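Local structure of peptide ABC transporter permease (Staphylococcus hominis, 6EXS) at residues N159-L163 and L341-L345. The protein probably acts as a membrane transporter of the POT family, importing peptides, including thioalcohol-conjugated dipeptides that are malodour precursors. Sequence-based numbering, arbitrary orientation.
Sequences NLGAL and LFILL. With C3H (2-[[(2~{R})-2-azanyl-3-[(3~{S})-3-methyl-1-oxidanyl-hexan-3-yl]sulfanyl-propanoyl]amino]ethanoic acid), chain O.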
ATOM      1  N   ASN A 159       8.236  -5.824   5.211  1.00 34.37           N
ATOM      2  CA  ASN A 159       9.462  -5.325   4.576  1.00 34.69           C
ATOM      3  C   ASN A 159      10.453  -6.436   4.211  1.00 40.87           C
ATOM      4  O   ASN A 159      11.156  -6.289   3.204  1.00 41.37           O
ATOM      5  CB  ASN A 159      10.128  -4.244   5.411  1.00 33.70           C
ATOM      6  CG  ASN A 159       9.269  -3.034   5.637  1.00 50.13           C
ATOM      7  OD1 ASN A 159       8.912  -2.711   6.769  1.00 45.19           O
ATOM      8  ND2 ASN A 159       8.928  -2.326   4.572  1.00 42.19           N
ATOM      9  N   LEU A 160      10.486  -7.556   4.984  1.00 36.50           N
ATOM     10  CA  LEU A 160      11.352  -8.690   4.630  1.00 36.47           C
ATOM     11  C   LEU A 160      10.837  -9.369   3.359  1.00 40.94           C
ATOM     12  O   LEU A 160      11.635  -9.705   2.484  1.00 40.18           O
ATOM     13  CB  LEU A 160      11.521  -9.700   5.774  1.00 36.71           C
ATOM     14  CG  LEU A 160      12.503  -9.288   6.883  1.00 41.20           C
ATOM     15  CD1 LEU A 160      12.213 -10.035   8.156  1.00 42.01           C
ATOM     16  CD2 LEU A 160      13.966  -9.496   6.458  1.00 42.79           C
ATOM     17  N   GLY A 161       9.509  -9.498   3.243  1.00 37.16           N
ATOM     18  CA  GLY A 161       8.872 -10.060   2.058  1.00 36.05           C
ATOM     19  C   GLY A 161       9.093  -9.160   0.855  1.00 37.92           C
ATOM     20  O   GLY A 161       9.512  -9.627  -0.206  1.00 37.35           O
ATOM     21  N   ALA A 162       8.873  -7.841   1.048  1.00 33.47           N
ATOM     22  CA  ALA A 162       9.084  -6.802   0.042  1.00 32.56           C
ATOM     23  C   ALA A 162      10.552  -6.686  -0.404  1.00 37.06           C
ATOM     24  O   ALA A 162      10.790  -6.324  -1.552  1.00 38.45           O
ATOM     25  CB  ALA A 162       8.587  -5.463   0.556  1.00 32.59           C
ATOM     26  N   LEU A 163      11.523  -6.972   0.493  1.00 32.52           N
ATOM     27  CA  LEU A 163      12.960  -6.895   0.202  1.00 31.75           C
ATOM     28  C   LEU A 163      13.490  -8.100  -0.570  1.00 35.52           C
ATOM     29  O   LEU A 163      14.188  -7.904  -1.558  1.00 36.19           O
ATOM     30  CB  LEU A 163      13.795  -6.649   1.493  1.00 31.74           C
ATOM     31  CG  LEU A 163      15.314  -6.900   1.430  1.00 36.88           C
ATOM     32  CD1 LEU A 163      16.039  -5.882   0.511  1.00 37.65           C
ATOM     33  CD2 LEU A 163      15.926  -6.914   2.808  1.00 37.48           C
ATOM     34  N   LEU A 341      14.598  -2.164   2.272  1.00 38.76           N
ATOM     35  CA  LEU A 341      15.927  -2.328   2.883  1.00 39.26           C
ATOM     36  C   LEU A 341      16.237  -1.169   3.843  1.00 44.91           C
ATOM     37  O   LEU A 341      16.663  -1.417   4.977  1.00 45.70           O
ATOM     38  CB  LEU A 341      17.040  -2.452   1.826  1.00 39.47           C
ATOM     39  CG  LEU A 341      18.488  -2.527   2.358  1.00 44.03           C
ATOM     40  CD1 LEU A 341      18.746  -3.832   3.094  1.00 44.23           C
ATOM     41  CD2 LEU A 341      19.495  -2.341   1.245  1.00 44.44           C
ATOM     42  N   PHE A 342      16.007   0.083   3.401  1.00 41.28           N
ATOM     43  CA  PHE A 342      16.253   1.278   4.220  1.00 41.87           C
ATOM     44  C   PHE A 342      15.312   1.379   5.416  1.00 45.96           C
ATOM     45  O   PHE A 342      15.734   1.857   6.468  1.00 46.91           O
ATOM     46  CB  PHE A 342      16.243   2.550   3.370  1.00 44.04           C
ATOM     47  CG  PHE A 342      17.579   2.797   2.709  1.00 46.20           C
ATOM     48  CD1 PHE A 342      17.994   2.023   1.626  1.00 48.56           C
ATOM     49  CD2 PHE A 342      18.438   3.778   3.187  1.00 49.08           C
ATOM     50  CE1 PHE A 342      19.247   2.221   1.044  1.00 50.12           C
ATOM     51  CE2 PHE A 342      19.689   3.986   2.592  1.00 52.48           C
ATOM     52  CZ  PHE A 342      20.086   3.205   1.528  1.00 50.23           C
ATOM     53  N   ILE A 343      14.057   0.893   5.273  1.00 40.98           N
ATOM     54  CA  ILE A 343      13.099   0.849   6.377  1.00 40.31           C
ATOM     55  C   ILE A 343      13.652  -0.136   7.410  1.00 44.89           C
ATOM     56  O   ILE A 343      13.786   0.233   8.567  1.00 45.66           O
ATOM     57  CB  ILE A 343      11.652   0.506   5.913  1.00 42.24           C
ATOM     58  CG1 ILE A 343      11.053   1.664   5.078  1.00 41.73           C
ATOM     59  CG2 ILE A 343      10.746   0.195   7.127  1.00 42.34           C
ATOM     60  CD1 ILE A 343       9.814   1.328   4.335  1.00 46.25           C
ATOM     61  N   LEU A 344      14.042  -1.348   6.978  1.00 41.36           N
ATOM     62  CA  LEU A 344      14.612  -2.374   7.853  1.00 41.48           C
ATOM     63  C   LEU A 344      15.862  -1.912   8.597  1.00 48.23           C
ATOM     64  O   LEU A 344      15.980  -2.160   9.795  1.00 48.88           O
ATOM     65  CB  LEU A 344      14.884  -3.689   7.089  1.00 40.81           C
ATOM     66  CG  LEU A 344      13.668  -4.563   6.766  1.00 43.63           C
ATOM     67  CD1 LEU A 344      13.973  -5.489   5.621  1.00 43.77           C
ATOM     68  CD2 LEU A 344      13.214  -5.365   7.960  1.00 43.60           C
ATOM     69  N   LEU A 345      16.770  -1.212   7.912  1.00 47.08           N
ATOM     70  CA  LEU A 345      18.013  -0.748   8.534  1.00 48.32           C
ATOM     71  C   LEU A 345      17.859   0.485   9.409  1.00 54.45           C
ATOM     72  O   LEU A 345      18.529   0.570  10.439  1.00 55.26           O
ATOM     73  CB  LEU A 345      19.112  -0.455   7.482  1.00 48.36           C
ATOM     74  CG  LEU A 345      19.552  -1.562   6.526  1.00 51.79           C
ATOM     75  CD1 LEU A 345      20.371  -0.981   5.391  1.00 51.62           C
ATOM     76  CD2 LEU A 345      20.312  -2.661   7.246  1.00 53.26           C
TER
HETATM   77  O2  C3H O 514       5.247  -2.371   2.057  0.75 69.54           O
HETATM   78  C11 C3H O 514       6.255  -1.857   2.385  0.75 68.31           C
HETATM   79  O3  C3H O 514       6.384  -1.163   3.462  0.75 68.52           O
HETATM   80  C10 C3H O 514       7.527  -1.870   1.588  0.75 66.90           C
HETATM   81  N1  C3H O 514       7.307  -1.977   0.166  0.75 65.30           N
HETATM   82  C9  C3H O 514       7.088  -0.910  -0.583  0.75 65.79           C
HETATM   83  O1  C3H O 514       6.264  -0.053  -0.299  0.75 68.68           O
HETATM   84  C8  C3H O 514       7.900  -0.737  -1.824  0.75 63.57           C
HETATM   85  N   C3H O 514       8.534  -2.004  -2.161  0.75 63.93           N
HETATM   86  C7  C3H O 514       7.015  -0.321  -3.001  0.75 63.34           C
HETATM   87  S   C3H O 514       7.031   1.426  -3.483  0.75 63.64           S
HETATM   88  C3  C3H O 514       8.695   1.930  -4.177  0.75 55.14           C
HETATM   89  C4  C3H O 514       8.855   1.177  -5.473  0.75 52.12           C
HETATM   90  C5  C3H O 514       9.747   1.634  -3.101  0.75 51.07           C
HETATM   91  C6  C3H O 514      11.200   1.755  -3.502  0.75 46.34           C
HETATM   92  O   C3H O 514      11.883   0.550  -3.386  0.75 41.31           O
HETATM   93  C2  C3H O 514       8.739   3.430  -4.454  0.75 54.02           C
HETATM   94  C1  C3H O 514       9.765   4.213  -3.653  0.75 51.79           C
HETATM   95  C   C3H O 514       9.741   5.675  -4.006  0.75 50.23           C
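The side chain of L344 points across the gap between helices 147-174 and 338-357 and lodges against three residues of the facing helix. Its mt rotamer (chi1 -76°, chi2 159°) brings CD1 within 3.7 Å of L163 CD2, 4.1 Å of L160 CD2 and 3.8 Å of the N159 backbone oxygen, while L344 CG lies 3.8 Å from N159 CB. That same N159 O accepts the helical hydrogen bond from L163 N (2.8 Å), so the methyl rests on an already engaged carbonyl. L160 is also mt; its CA-CB bond runs sideways, yet its end swings back to L344, and the residue also touches F22 and F26 of helix 16-44. L163 adopts the tp rotamer, which also carries its CD1 to L341 CB (3.8 Å); L341, whose CA-CB bond runs sideways, meets it at CB, with a bound monoolein beside the L341 side chain. The two helices belong to different six-helix bundles of the major facilitator fold; at the interface between the bundles the axes of segments 159-163 and 341-345 approach to 9.5 Å, with 143° between their N-to-C directions, roughly antiparallel, and no hydrogen bond joins them. Toward the ligand pocket, N159 (chi1 in the m well) brings a polar side chain into the contact: its OD1 lies 3.5 Å from the I343 CG2 methyl, while its ND2 makes a weak hydrogen bond (3.0 Å) to carboxylate O3 of the thioalcohol-conjugated peptide. One turn along, A162 CB lies 3.7 Å from the ligand's N1. F335 O, Q336 O and N339 N hydrogen-bond to the same ligand.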